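PDB 1X46: hemoglobin component VII from Tokunagayusurika akamusi, which binds heme and probably stores or carries oxygen in the midge larva, as a monomeric member of the globin family. Local coordinates for residues Ser70-Asn73 / Glu74-Leu78; Ala118-Glu121 / Ser122-Gly126. One frame throughout, in Å; residues are numbered along the deposited sequence.

Interaction 1: residues Ser70-Asn73 / Glu74-Leu78; sequences SVIN and EAIAL. With HEM (protoporphyrin IX containing Fe), chain B.
Ile72 holds CG1 beside its backbone N (chi1 -60°), leaving CG2 anti to that N, where it meets CD1 of Ile76; Ile76 likewise has CG1 beside its N (chi1 -71°), which carries CD1 back along the same flank of helix 59-78, a helix of the globin fold that borders the heme. The two isoleucines lie side by side, one turn apart, and point the same way; Ile72 CG2 and Ile76 CD1 are only 3.5 Å apart, tighter than usual for two carbons. Beyond them, Trp19 of helix 9-20 packs on both and also donates its NE1 hydrogen to Asn73 OD1. Val71 and Ile72 belong to the heme pocket. The CG2 branch of Val71 reaches the heme methyl CMA at 3.9 Å, while Ile72 CG1 meets the methyl CMB at the same distance. Four successive i to i+4 backbone bonds hold this turn; among them, Ile76 N donates to Ile72 O at 2.9 Å. Ile76 CG1 packs on the same carbonyl, 3.4 Å from Ile72 O. The exposed flank is hydrated: a water donates weakly to Ser70 O and, at 3.3 Å, to OE1 of the extended Glu74 side chain.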
ATOM      1  N   SER A  70       1.366   8.214   4.319  1.00 10.28           N
ATOM      2  CA  SER A  70       1.158   8.485   5.736  1.00 10.94           C
ATOM      3  C   SER A  70       0.496   7.293   6.421  1.00 11.29           C
ATOM      4  O   SER A  70       0.892   6.892   7.511  1.00 11.31           O
ATOM      5  CB  SER A  70       0.305   9.722   5.942  1.00 12.79           C
ATOM      6  OG  SER A  70       0.237  10.063   7.326  1.00 18.18           O
ATOM      7  N   VAL A  71      -0.523   6.735   5.778  1.00 10.17           N
ATOM      8  CA  VAL A  71      -1.240   5.593   6.355  1.00  9.98           C
ATOM      9  C   VAL A  71      -0.369   4.346   6.310  1.00 10.08           C
ATOM     10  O   VAL A  71      -0.285   3.605   7.288  1.00 10.58           O
ATOM     11  CB  VAL A  71      -2.554   5.357   5.591  1.00  8.71           C
ATOM     12  CG1 VAL A  71      -3.240   4.054   6.065  1.00 11.55           C
ATOM     13  CG2 VAL A  71      -3.481   6.526   5.790  1.00 12.47           C
ATOM     14  N   ILE A  72       0.303   4.103   5.196  1.00 10.19           N
ATOM     15  CA  ILE A  72       1.184   2.930   5.149  1.00  9.10           C
ATOM     16  C   ILE A  72       2.271   3.009   6.211  1.00 11.52           C
ATOM     17  O   ILE A  72       2.545   2.020   6.881  1.00 11.58           O
ATOM     18  CB  ILE A  72       1.791   2.723   3.722  1.00 10.33           C
ATOM     19  CG1 ILE A  72       0.679   2.517   2.700  1.00 11.59           C
ATOM     20  CG2 ILE A  72       2.744   1.502   3.700  1.00 12.17           C
ATOM     21  CD1 ILE A  72       1.134   2.422   1.220  1.00 13.09           C
ATOM     22  N   ASN A  73       2.902   4.179   6.334  1.00 10.70           N
ATOM     23  CA  ASN A  73       3.931   4.420   7.340  1.00 12.14           C
ATOM     24  C   ASN A  73       3.430   4.075   8.731  1.00 13.99           C
ATOM     25  O   ASN A  73       4.151   3.416   9.506  1.00 13.73           O
ATOM     26  CB  ASN A  73       4.292   5.893   7.374  1.00 13.28           C
ATOM     27  CG  ASN A  73       5.293   6.288   6.340  1.00 18.56           C
ATOM     28  OD1 ASN A  73       5.814   5.467   5.582  1.00 20.70           O
ATOM     29  ND2 ASN A  73       5.556   7.591   6.279  1.00 17.42           N
ATOM     30  N   GLU A  74       2.242   4.565   9.082  1.00 11.30           N
ATOM     31  CA  GLU A  74       1.694   4.270  10.394  1.00 12.10           C
ATOM     32  C   GLU A  74       1.425   2.797  10.565  1.00 12.44           C
ATOM     33  O   GLU A  74       1.727   2.218  11.624  1.00 12.59           O
ATOM     34  CB  GLU A  74       0.428   5.059  10.700  1.00 13.85           C
ATOM     35  CG  GLU A  74       0.047   4.892  12.168  1.00 17.69           C
ATOM     36  CD  GLU A  74      -1.215   5.614  12.600  1.00 21.37           C
ATOM     37  OE1 GLU A  74      -1.962   6.153  11.754  1.00 23.12           O
ATOM     38  OE2 GLU A  74      -1.455   5.595  13.829  1.00 21.53           O
ATOM     39  N   ALA A  75       0.818   2.181   9.558  1.00 10.78           N
ATOM     40  CA  ALA A  75       0.504   0.754   9.693  1.00 11.33           C
ATOM     41  C   ALA A  75       1.788  -0.048   9.893  1.00 13.23           C
ATOM     42  O   ALA A  75       1.860  -0.942  10.744  1.00 13.24           O
ATOM     43  CB  ALA A  75      -0.267   0.260   8.457  1.00 13.73           C
ATOM     44  N   ILE A  76       2.812   0.262   9.112  1.00 11.19           N
ATOM     45  CA  ILE A  76       4.018  -0.523   9.197  1.00 11.67           C
ATOM     46  C   ILE A  76       4.686  -0.275  10.562  1.00 12.89           C
ATOM     47  O   ILE A  76       5.186  -1.223  11.176  1.00 14.93           O
ATOM     48  CB  ILE A  76       4.929  -0.303   7.941  1.00 12.38           C
ATOM     49  CG1 ILE A  76       4.254  -0.963   6.734  1.00 13.24           C
ATOM     50  CG2 ILE A  76       6.336  -0.896   8.158  1.00 14.30           C
ATOM     51  CD1 ILE A  76       4.953  -0.616   5.371  1.00 14.86           C
ATOM     52  N   ALA A  77       4.621   0.962  11.079  1.00 12.68           N
ATOM     53  CA  ALA A  77       5.131   1.276  12.433  1.00 12.86           C
ATOM     54  C   ALA A  77       4.464   0.475  13.546  1.00 14.75           C
ATOM     55  O   ALA A  77       5.129   0.107  14.532  1.00 14.55           O
ATOM     56  CB  ALA A  77       4.988   2.768  12.738  1.00 13.85           C
ATOM     57  N   LEU A  78       3.173   0.199  13.366  1.00 11.96           N
ATOM     58  CA  LEU A  78       2.370  -0.573  14.318  1.00 12.82           C
ATOM     59  C   LEU A  78       2.587  -2.103  14.276  1.00 13.74           C
ATOM     60  O   LEU A  78       2.086  -2.825  15.154  1.00 14.93           O
ATOM     61  CB  LEU A  78       0.888  -0.251  14.163  1.00 12.33           C
ATOM     62  CG  LEU A  78       0.492   1.181  14.511  1.00 13.14           C
ATOM     63  CD1 LEU A  78      -0.926   1.414  14.063  1.00 14.86           C
ATOM     64  CD2 LEU A  78       0.633   1.452  16.023  1.00 13.39           C
TER
HETATM   65  CHA HEM B 151      -8.490   8.259  -0.995  1.00 11.41           C
HETATM   66  CHB HEM B 151      -5.250   5.565   1.404  1.00  8.90           C
HETATM   67  CHC HEM B 151      -5.541   2.182  -2.049  1.00 10.48           C
HETATM   68  CHD HEM B 151      -8.758   4.853  -4.468  1.00  9.97           C
HETATM   69  C1A HEM B 151      -7.548   7.848  -0.096  1.00  9.17           C
HETATM   70  C2A HEM B 151      -7.097   8.625   1.039  1.00 11.95           C
HETATM   71  C3A HEM B 151      -6.208   7.872   1.679  1.00 11.61           C
HETATM   72  C4A HEM B 151      -6.094   6.593   1.037  1.00 10.70           C
HETATM   73  CMA HEM B 151      -5.446   8.273   2.962  1.00 11.84           C
HETATM   74  CAA HEM B 151      -7.502  10.102   1.346  1.00 11.71           C
HETATM   75  CBA HEM B 151      -8.890  10.309   1.986  1.00 13.53           C
HETATM   76  CGA HEM B 151      -8.925   9.708   3.371  1.00 14.41           C
HETATM   77  O1A HEM B 151      -9.772   8.829   3.625  1.00 15.66           O
HETATM   78  O2A HEM B 151      -8.096  10.106   4.238  1.00 16.06           O
HETATM   79  C1B HEM B 151      -4.999   4.440   0.666  1.00  9.92           C
HETATM   80  C2B HEM B 151      -4.062   3.385   0.975  1.00 11.57           C
HETATM   81  C3B HEM B 151      -4.145   2.443   0.009  1.00 12.99           C
HETATM   82  C4B HEM B 151      -5.167   2.889  -0.919  1.00 11.22           C
HETATM   83  CMB HEM B 151      -3.125   3.406   2.214  1.00 12.81           C
HETATM   84  CAB HEM B 151      -3.389   1.111  -0.201  1.00 15.18           C
HETATM   85  CBB HEM B 151      -2.548   0.570   0.681  1.00 21.00           C
HETATM   86  C1C HEM B 151      -6.421   2.590  -3.011  1.00 10.19           C
HETATM   87  C2C HEM B 151      -6.798   1.874  -4.226  1.00 10.26           C
HETATM   88  C3C HEM B 151      -7.659   2.627  -4.907  1.00 11.02           C
HETATM   89  C4C HEM B 151      -7.903   3.830  -4.136  1.00 10.15           C
HETATM   90  CMC HEM B 151      -6.266   0.474  -4.624  1.00 10.46           C
HETATM   91  CAC HEM B 151      -8.342   2.291  -6.258  1.00 15.42           C
HETATM   92  C1D HEM B 151      -9.007   5.971  -3.723  1.00 10.75           C
HETATM   93  C2D HEM B 151      -9.929   7.007  -4.115  1.00 12.55           C
HETATM   94  C3D HEM B 151      -9.851   8.048  -3.040  1.00 11.87           C
HETATM   95  C4D HEM B 151      -8.851   7.559  -2.121  1.00  8.77           C
HETATM   96  CMD HEM B 151     -10.809   7.018  -5.381  1.00 11.22           C
HETATM   97  CAD HEM B 151     -10.654   9.373  -2.994  1.00 13.11           C
HETATM   98  CBD HEM B 151      -9.982  10.442  -3.849  1.00 18.38           C
HETATM   99  CGD HEM B 151     -10.840  11.691  -3.899  1.00 22.83           C
HETATM  100  O1D HEM B 151     -11.690  11.892  -3.000  1.00 26.36           O
HETATM  101  O2D HEM B 151     -10.687  12.478  -4.863  1.00 23.88           O
HETATM  102  NA  HEM B 151      -6.930   6.618  -0.061  1.00  8.99           N
HETATM  103  NB  HEM B 151      -5.649   4.113  -0.528  1.00 10.68           N
HETATM  104  NC  HEM B 151      -7.126   3.780  -2.975  1.00  8.54           N
HETATM  105  ND  HEM B 151      -8.389   6.308  -2.512  1.00 11.05           N
HETATM  106 FE   HEM B 151      -7.028   5.202  -1.515  1.00 11.82          FE
HETATM  107  O   HOH W   1      -1.151   8.188   9.338  1.00 26.94           O
HETATM  108  O   HOH W   2      -5.518   6.054  -2.664  1.00 12.22           O

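Interaction 2: residues Ala118-Glu121 / Ser122-Gly126; sequences AFLE and SHASG
The C-terminal end of helix 106-123 in this globin is where Phe119 and His123, one turn apart, bring their rings together, and where the last helical hydrogen bonds lie. CD2 of His123 stands 3.3 Å above the plane of the Phe119 ring, over its centre, and NE2 lies 3.5 Å from Phe119 CE1. The ring centroids are 4.2 Å apart. With the planes at 42°, this is an oblique pair in which the imidazole dips one corner onto the phenyl face. Phe119 holds its CG opposite the backbone N, whereas His123 keeps CG beside its own N (chi1 -57°), which swings the imidazole back over the preceding turn. There its edge also passes Phe119 O, which is 3.1 Å from His123 CD2. The phenyl ring is buried and its side chain also touches Asp28, Ile29 and Asn32 of helix 26-36; His123 is exposed. Ser122 N donates to Ala118 O, and His123 N to Phe119 O at 2.9 Å with a bent N-H...O angle of 135°. Leu120 O receives two donors: Ala124 N at 2.8 Å and, weakly, His123 N. Ala124 is the first residue to leave helical geometry, yet its N still closes this final turn. Farther along, Ser125 N donates to OE1 of Gln21. A water spans the exit by donating to both Glu121 O and Ala124 O, each 2.7 Å away. Carbonyls in the last turn of a helix lack the usual amides ahead of them; here the water supplies a hydrogen for Glu121 O, and the same molecule's second hydrogen goes to Ala124 O, which joins the departing chain to the helix end.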
ATOM      1  N   ALA A 118       6.529  -4.460  -7.814  1.00  9.84           N
ATOM      2  CA  ALA A 118       7.429  -4.105  -8.911  1.00 10.09           C
ATOM      3  C   ALA A 118       8.312  -2.931  -8.522  1.00 10.46           C
ATOM      4  O   ALA A 118       9.491  -2.910  -8.815  1.00 11.92           O
ATOM      5  CB  ALA A 118       6.648  -3.799 -10.173  1.00 12.09           C
ATOM      6  N   PHE A 119       7.745  -1.953  -7.810  1.00  9.86           N
ATOM      7  CA  PHE A 119       8.530  -0.801  -7.381  1.00 11.31           C
ATOM      8  C   PHE A 119       9.598  -1.200  -6.360  1.00 10.86           C
ATOM      9  O   PHE A 119      10.727  -0.728  -6.422  1.00 11.82           O
ATOM     10  CB  PHE A 119       7.584   0.228  -6.752  1.00  9.46           C
ATOM     11  CG  PHE A 119       8.202   1.608  -6.606  1.00 10.40           C
ATOM     12  CD1 PHE A 119       8.217   2.474  -7.688  1.00 11.22           C
ATOM     13  CD2 PHE A 119       8.768   2.015  -5.406  1.00 11.40           C
ATOM     14  CE1 PHE A 119       8.815   3.752  -7.572  1.00 12.59           C
ATOM     15  CE2 PHE A 119       9.353   3.286  -5.278  1.00 12.68           C
ATOM     16  CZ  PHE A 119       9.379   4.154  -6.345  1.00 12.84           C
ATOM     17  N   LEU A 120       9.241  -2.049  -5.395  1.00  9.57           N
ATOM     18  CA  LEU A 120      10.208  -2.517  -4.410  1.00 11.57           C
ATOM     19  C   LEU A 120      11.312  -3.336  -5.092  1.00 12.23           C
ATOM     20  O   LEU A 120      12.502  -3.220  -4.757  1.00 13.11           O
ATOM     21  CB  LEU A 120       9.495  -3.365  -3.347  1.00 11.38           C
ATOM     22  CG  LEU A 120       8.678  -2.608  -2.296  1.00 12.81           C
ATOM     23  CD1 LEU A 120       7.566  -3.488  -1.748  1.00 13.49           C
ATOM     24  CD2 LEU A 120       9.601  -2.156  -1.167  1.00 15.50           C
ATOM     25  N   GLU A 121      10.926  -4.151  -6.067  1.00 11.55           N
ATOM     26  CA  GLU A 121      11.916  -4.924  -6.804  1.00 12.42           C
ATOM     27  C   GLU A 121      12.901  -4.014  -7.543  1.00 14.84           C
ATOM     28  O   GLU A 121      14.101  -4.300  -7.569  1.00 14.96           O
ATOM     29  CB  GLU A 121      11.238  -5.918  -7.755  1.00 13.49           C
ATOM     30  CG  GLU A 121      12.183  -6.943  -8.367  1.00 16.83           C
ATOM     31  CD  GLU A 121      11.532  -7.717  -9.486  1.00 20.48           C
ATOM     32  OE1 GLU A 121      10.607  -7.180 -10.140  1.00 19.75           O
ATOM     33  OE2 GLU A 121      11.954  -8.872  -9.708  1.00 25.14           O
ATOM     34  N   SER A 122      12.389  -2.919  -8.096  1.00 13.51           N
ATOM     35  CA  SER A 122      13.225  -1.929  -8.787  1.00 16.00           C
ATOM     36  C   SER A 122      14.112  -1.119  -7.842  1.00 17.17           C
ATOM     37  O   SER A 122      15.239  -0.786  -8.209  1.00 21.50           O
ATOM     38  CB  SER A 122      12.355  -0.971  -9.609  1.00 17.23           C
ATOM     39  OG  SER A 122      11.735  -1.671 -10.680  1.00 18.75           O
ATOM     40  N   HIS A 123      13.610  -0.762  -6.656  1.00 15.49           N
ATOM     41  CA  HIS A 123      14.294   0.258  -5.847  1.00 15.76           C
ATOM     42  C   HIS A 123      14.868  -0.169  -4.507  1.00 19.29           C
ATOM     43  O   HIS A 123      15.766   0.516  -3.998  1.00 22.46           O
ATOM     44  CB  HIS A 123      13.392   1.485  -5.662  1.00 15.57           C
ATOM     45  CG  HIS A 123      12.947   2.086  -6.959  1.00 21.11           C
ATOM     46  ND1 HIS A 123      13.772   2.874  -7.740  1.00 25.90           N
ATOM     47  CD2 HIS A 123      11.783   1.971  -7.638  1.00 21.26           C
ATOM     48  CE1 HIS A 123      13.120   3.237  -8.833  1.00 24.55           C
ATOM     49  NE2 HIS A 123      11.912   2.705  -8.792  1.00 26.04           N
ATOM     50  N   ALA A 124      14.382  -1.267  -3.931  1.00 16.35           N
ATOM     51  CA  ALA A 124      14.887  -1.724  -2.640  1.00 17.96           C
ATOM     52  C   ALA A 124      16.110  -2.596  -2.841  1.00 20.13           C
ATOM     53  O   ALA A 124      16.022  -3.726  -3.340  1.00 17.99           O
ATOM     54  CB  ALA A 124      13.796  -2.469  -1.850  1.00 18.03           C
ATOM     55  N   SER A 125      17.270  -2.085  -2.445  1.00 21.46           N
ATOM     56  CA  SER A 125      18.490  -2.867  -2.602  1.00 22.07           C
ATOM     57  C   SER A 125      18.374  -4.225  -1.919  1.00 21.40           C
ATOM     58  O   SER A 125      17.854  -4.347  -0.804  1.00 20.45           O
ATOM     59  CB  SER A 125      19.704  -2.080  -2.088  1.00 26.32           C
ATOM     60  OG  SER A 125      19.662  -1.959  -0.678  1.00 30.82           O
ATOM     61  N   GLY A 126      18.829  -5.256  -2.623  1.00 20.19           N
ATOM     62  CA  GLY A 126      18.839  -6.607  -2.093  1.00 16.57           C
ATOM     63  C   GLY A 126      17.514  -7.346  -2.115  1.00 16.75           C
ATOM     64  O   GLY A 126      17.395  -8.413  -1.536  1.00 18.10           O
TER
HETATM   65  O   HOH W   3      16.325  -4.139  -5.977  1.00 25.48           O

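How the interactions relate
Both contacts are local, each made by successive turns of one helix, but they lie on different helices of the globin fold, with centres about 19 Å apart and nearest atoms about 8 Å apart. Interaction 1 is mostly a surface contact within helix 59-78, although its apolar flank borders the heme; interaction 2 is partly buried and closes helix 106-123 away from the annotated sites. Aliphatic branches meet in the first, an imidazole and a phenyl ring in the second. Water links the Glu74 carboxylate to the Ser70 carbonyl, the latter bond weak, along helix 59-78, but two main-chain carbonyls where the chain leaves helix 106-123.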